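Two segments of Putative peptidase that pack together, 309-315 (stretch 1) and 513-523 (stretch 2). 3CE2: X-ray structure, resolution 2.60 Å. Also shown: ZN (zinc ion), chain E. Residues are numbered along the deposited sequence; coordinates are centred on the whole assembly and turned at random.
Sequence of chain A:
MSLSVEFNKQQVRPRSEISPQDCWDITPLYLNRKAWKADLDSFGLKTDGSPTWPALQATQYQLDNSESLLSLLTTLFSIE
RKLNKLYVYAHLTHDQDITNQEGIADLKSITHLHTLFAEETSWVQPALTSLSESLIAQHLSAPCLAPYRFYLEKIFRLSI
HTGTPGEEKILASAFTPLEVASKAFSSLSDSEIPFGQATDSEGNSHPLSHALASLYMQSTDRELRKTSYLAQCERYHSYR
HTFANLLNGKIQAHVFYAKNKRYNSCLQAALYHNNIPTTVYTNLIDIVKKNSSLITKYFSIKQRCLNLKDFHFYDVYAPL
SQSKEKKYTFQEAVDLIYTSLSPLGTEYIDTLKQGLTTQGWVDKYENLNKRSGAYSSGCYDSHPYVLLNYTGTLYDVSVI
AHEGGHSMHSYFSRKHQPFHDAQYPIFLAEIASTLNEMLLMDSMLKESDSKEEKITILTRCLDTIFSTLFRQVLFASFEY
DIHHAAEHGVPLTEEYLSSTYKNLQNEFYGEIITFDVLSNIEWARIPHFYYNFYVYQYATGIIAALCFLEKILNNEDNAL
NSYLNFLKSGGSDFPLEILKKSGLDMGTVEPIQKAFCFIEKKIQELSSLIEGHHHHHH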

# COMPACT_ATOMS: atom_id res chain seq x y z
N LYS A 309 -19.70 13.84 27.18
CA LYS A 309 -20.96 13.16 27.44
C LYS A 309 -21.43 12.30 26.27
O LYS A 309 -22.26 11.42 26.45
CB LYS A 309 -22.06 14.11 27.93
CG LYS A 309 -22.97 14.67 26.84
CD LYS A 309 -24.29 15.29 27.41
CE LYS A 309 -24.25 15.65 28.92
NZ LYS A 309 -23.04 16.37 29.46
N ASP A 310 -20.89 12.53 25.09
CA ASP A 310 -21.15 11.61 23.98
C ASP A 310 -19.97 11.56 23.02
O ASP A 310 -18.96 12.23 23.25
CB ASP A 310 -22.49 11.89 23.30
CG ASP A 310 -22.56 13.26 22.73
OD1 ASP A 310 -21.59 14.03 22.89
OD2 ASP A 310 -23.61 13.57 22.10
N PHE A 311 -20.04 10.75 21.97
CA PHE A 311 -18.82 10.55 21.19
C PHE A 311 -19.15 10.60 19.74
O PHE A 311 -19.87 9.74 19.22
CB PHE A 311 -18.20 9.20 21.53
CG PHE A 311 -16.76 9.07 21.15
CD1 PHE A 311 -15.79 9.78 21.85
CD2 PHE A 311 -16.37 8.23 20.13
CE1 PHE A 311 -14.44 9.66 21.52
CE2 PHE A 311 -15.02 8.10 19.81
CZ PHE A 311 -14.05 8.83 20.50
N HIS A 312 -18.63 11.64 19.09
CA HIS A 312 -18.98 11.92 17.72
C HIS A 312 -17.84 11.45 16.83
O HIS A 312 -16.70 11.26 17.30
CB HIS A 312 -19.19 13.42 17.56
CG HIS A 312 -20.52 13.91 18.05
ND1 HIS A 312 -21.58 14.16 17.21
CD2 HIS A 312 -20.95 14.21 19.30
CE1 HIS A 312 -22.61 14.58 17.92
NE2 HIS A 312 -22.26 14.62 19.19
N PHE A 313 -18.14 11.26 15.55
CA PHE A 313 -17.10 10.89 14.62
C PHE A 313 -15.94 11.85 14.68
O PHE A 313 -14.81 11.46 14.38
CB PHE A 313 -17.62 10.85 13.20
CG PHE A 313 -18.28 9.58 12.85
CD1 PHE A 313 -17.56 8.38 12.92
CD2 PHE A 313 -19.60 9.58 12.42
CE1 PHE A 313 -18.15 7.17 12.56
CE2 PHE A 313 -20.22 8.37 12.05
CZ PHE A 313 -19.50 7.16 12.13
N TYR A 314 -16.19 13.10 15.06
CA TYR A 314 -15.09 14.06 15.14
C TYR A 314 -14.33 13.95 16.44
O TYR A 314 -13.51 14.81 16.76
CB TYR A 314 -15.57 15.49 14.88
CG TYR A 314 -16.75 15.94 15.69
CD1 TYR A 314 -16.60 16.44 16.98
CD2 TYR A 314 -18.02 15.90 15.16
CE1 TYR A 314 -17.68 16.88 17.72
CE2 TYR A 314 -19.12 16.33 15.89
CZ TYR A 314 -18.93 16.82 17.18
OH TYR A 314 -20.00 17.24 17.90
N ASP A 315 -14.59 12.90 17.20
CA ASP A 315 -13.88 12.73 18.46
C ASP A 315 -12.86 11.64 18.32
O ASP A 315 -11.88 11.58 19.07
CB ASP A 315 -14.87 12.42 19.57
CG ASP A 315 -15.69 13.64 19.95
OD1 ASP A 315 -15.06 14.70 20.21
OD2 ASP A 315 -16.94 13.54 19.96
N ILE A 513 -21.17 5.60 18.71
CA ILE A 513 -21.08 6.91 18.06
C ILE A 513 -22.43 7.59 18.01
O ILE A 513 -23.44 6.96 17.67
CB ILE A 513 -20.52 6.80 16.61
CG1 ILE A 513 -19.07 6.32 16.62
CG2 ILE A 513 -20.57 8.16 15.91
CD1 ILE A 513 -18.11 7.41 17.02
N THR A 514 -22.45 8.88 18.34
CA THR A 514 -23.62 9.68 18.09
C THR A 514 -23.46 10.32 16.71
O THR A 514 -22.48 11.01 16.46
CB THR A 514 -23.74 10.76 19.15
OG1 THR A 514 -23.86 10.14 20.44
CG2 THR A 514 -24.92 11.73 18.85
N PHE A 515 -24.42 10.09 15.82
CA PHE A 515 -24.33 10.61 14.47
C PHE A 515 -24.67 12.07 14.39
O PHE A 515 -25.45 12.56 15.19
CB PHE A 515 -25.23 9.82 13.52
CG PHE A 515 -24.83 8.40 13.38
CD1 PHE A 515 -23.60 7.96 13.87
CD2 PHE A 515 -25.64 7.49 12.72
CE1 PHE A 515 -23.19 6.64 13.74
CE2 PHE A 515 -25.24 6.15 12.59
CZ PHE A 515 -24.00 5.73 13.12
N ASP A 516 -24.06 12.78 13.45
CA ASP A 516 -24.50 14.13 13.14
C ASP A 516 -25.40 14.03 11.93
O ASP A 516 -25.49 12.97 11.33
CB ASP A 516 -23.32 15.05 12.91
CG ASP A 516 -22.57 15.35 14.18
OD1 ASP A 516 -22.85 16.40 14.83
OD2 ASP A 516 -21.70 14.53 14.55
N VAL A 517 -26.09 15.11 11.58
CA VAL A 517 -27.13 15.01 10.55
C VAL A 517 -26.57 14.69 9.16
O VAL A 517 -27.28 14.15 8.34
CB VAL A 517 -28.04 16.27 10.51
CG1 VAL A 517 -28.77 16.42 11.81
CG2 VAL A 517 -27.21 17.54 10.28
N LEU A 518 -25.31 15.02 8.90
CA LEU A 518 -24.75 14.77 7.58
C LEU A 518 -23.69 13.69 7.56
O LEU A 518 -22.98 13.49 6.57
CB LEU A 518 -24.22 16.07 7.00
CG LEU A 518 -25.42 16.99 6.71
CD1 LEU A 518 -24.99 18.33 6.14
CD2 LEU A 518 -26.49 16.30 5.80
N SER A 519 -23.58 12.97 8.66
CA SER A 519 -22.49 12.02 8.83
C SER A 519 -22.45 10.98 7.73
O SER A 519 -21.40 10.48 7.36
CB SER A 519 -22.59 11.32 10.18
OG SER A 519 -22.25 12.25 11.19
N ASN A 520 -23.62 10.68 7.19
CA ASN A 520 -23.71 9.64 6.21
C ASN A 520 -23.37 10.12 4.80
O ASN A 520 -23.69 9.44 3.83
CB ASN A 520 -25.11 9.07 6.22
CG ASN A 520 -26.15 10.07 5.81
OD1 ASN A 520 -26.10 11.24 6.21
ND2 ASN A 520 -27.09 9.63 5.00
N ILE A 521 -22.77 11.31 4.68
CA ILE A 521 -22.37 11.82 3.37
C ILE A 521 -20.94 11.40 3.07
O ILE A 521 -20.45 11.61 1.98
CB ILE A 521 -22.52 13.38 3.29
CG1 ILE A 521 -22.64 13.87 1.85
CG2 ILE A 521 -21.35 14.08 3.94
CD1 ILE A 521 -23.56 13.05 0.98
N GLU A 522 -20.28 10.77 4.05
CA GLU A 522 -18.85 10.42 3.92
C GLU A 522 -18.52 9.72 2.61
O GLU A 522 -17.46 9.97 2.03
CB GLU A 522 -18.35 9.59 5.11
CG GLU A 522 -17.63 10.43 6.18
CD GLU A 522 -17.98 10.01 7.61
OE1 GLU A 522 -17.60 8.87 8.01
OE2 GLU A 522 -18.63 10.82 8.34
N TRP A 523 -19.40 8.86 2.13
CA TRP A 523 -19.11 8.13 0.91
C TRP A 523 -18.71 9.07 -0.21
O TRP A 523 -17.93 8.71 -1.09
CB TRP A 523 -20.29 7.30 0.48
CG TRP A 523 -21.49 8.11 0.18
CD1 TRP A 523 -22.52 8.36 1.01
CD2 TRP A 523 -21.80 8.75 -1.07
NE1 TRP A 523 -23.46 9.13 0.38
CE2 TRP A 523 -23.05 9.38 -0.90
CE3 TRP A 523 -21.15 8.85 -2.31
CZ2 TRP A 523 -23.66 10.13 -1.91
CZ3 TRP A 523 -21.76 9.57 -3.32
CH2 TRP A 523 -23.01 10.20 -3.11
ZN ZN E . -23.24 15.15 21.04
O HOH W 1 -22.74 16.65 22.09
O HOH W 2 -20.54 11.97 14.73

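Two segments, about 200 residues apart in sequence, lie side by side and bury 520 Å² between them, counting both sides. Along stretch 2, the contact opens at Ile-513, whose CA lies 5.3 Å from the CA of Phe-311. Its CA also approaches Phe-311 O at 3.3 Å, a CA-H...O contact that accompanies the close approach of the two backbones. The side chain works between two phenylalanines: Ile-513 CD1 packs 3.7 Å from Phe-311 CD2, while Ile-513 CG2 sits over one face of the Phe-313 ring, 3.8 Å from its centroid and 9° off the normal, where a methyl group can direct C-H toward the pi cloud.

Thr-514 supplies the direct backbone hydrogen bond of the interface, its N donating to Phe-311 O at 2.9 Å with a nearly straight angle of 163°. Its side chain points toward stretch 1, where Thr-514 OG1 lies 3.6 Å from Asp-310 CB and Thr-514 CB covers one face of the His-312 ring, 4.2 Å from the centroid. The carbonyl is used as well: a bridging water (water 2) donates to Thr-514 O at 2.8 Å, accepts from Phe-313 N at 2.6 Å, and donates to Asp-516 OD2 at 2.8 Å, so it joins the backbones where they no longer bond directly.

Phe-515 starts away from stretch 1, but its ring end returns, with Phe-515 CE1 3.8 Å from Phe-313 CE2. The ring planes are near parallel, at 10°, yet slid apart with centroids 5.7 Å from each other, so they barely overlap.

Asp-516 makes the only side-chain to side-chain hydrogen bond across the stretches. His-312 ND1 donates to Asp-516 OD2 at 2.7 Å, and the carboxylate oxygen lies at the ring edge, near its plane, where the N-H of ND1 points (N-H...acceptor angle 156°). The other ring nitrogen, His-312 NE2, binds the zinc ion at 2.2 Å; with the proton on ND1, NE2 is left with its lone pair for the metal, so the aspartate holds the far side of a zinc ligand. Asp-310 OD2 at 1.9 Å and water 1, its oxygen 1.9 Å from ZN, are further ligands, and that water donates to Asp-310 OD1 at 3.0 Å.

A type I turn from Asp-516 to Ser-519, where a 3-10 segment begins, then carries the chain round, leaving Val-517 and Leu-518 out of reach of stretch 1. Asp-516 N donates to Ser-519 OG at 2.9 Å, bracing the turn, and the same OG meets the edge of the Phe-313 ring, 4.0 Å from Phe-313 CD2. Glu-522 closes the contact, its OE2 4.4 Å from Phe-313 CD2.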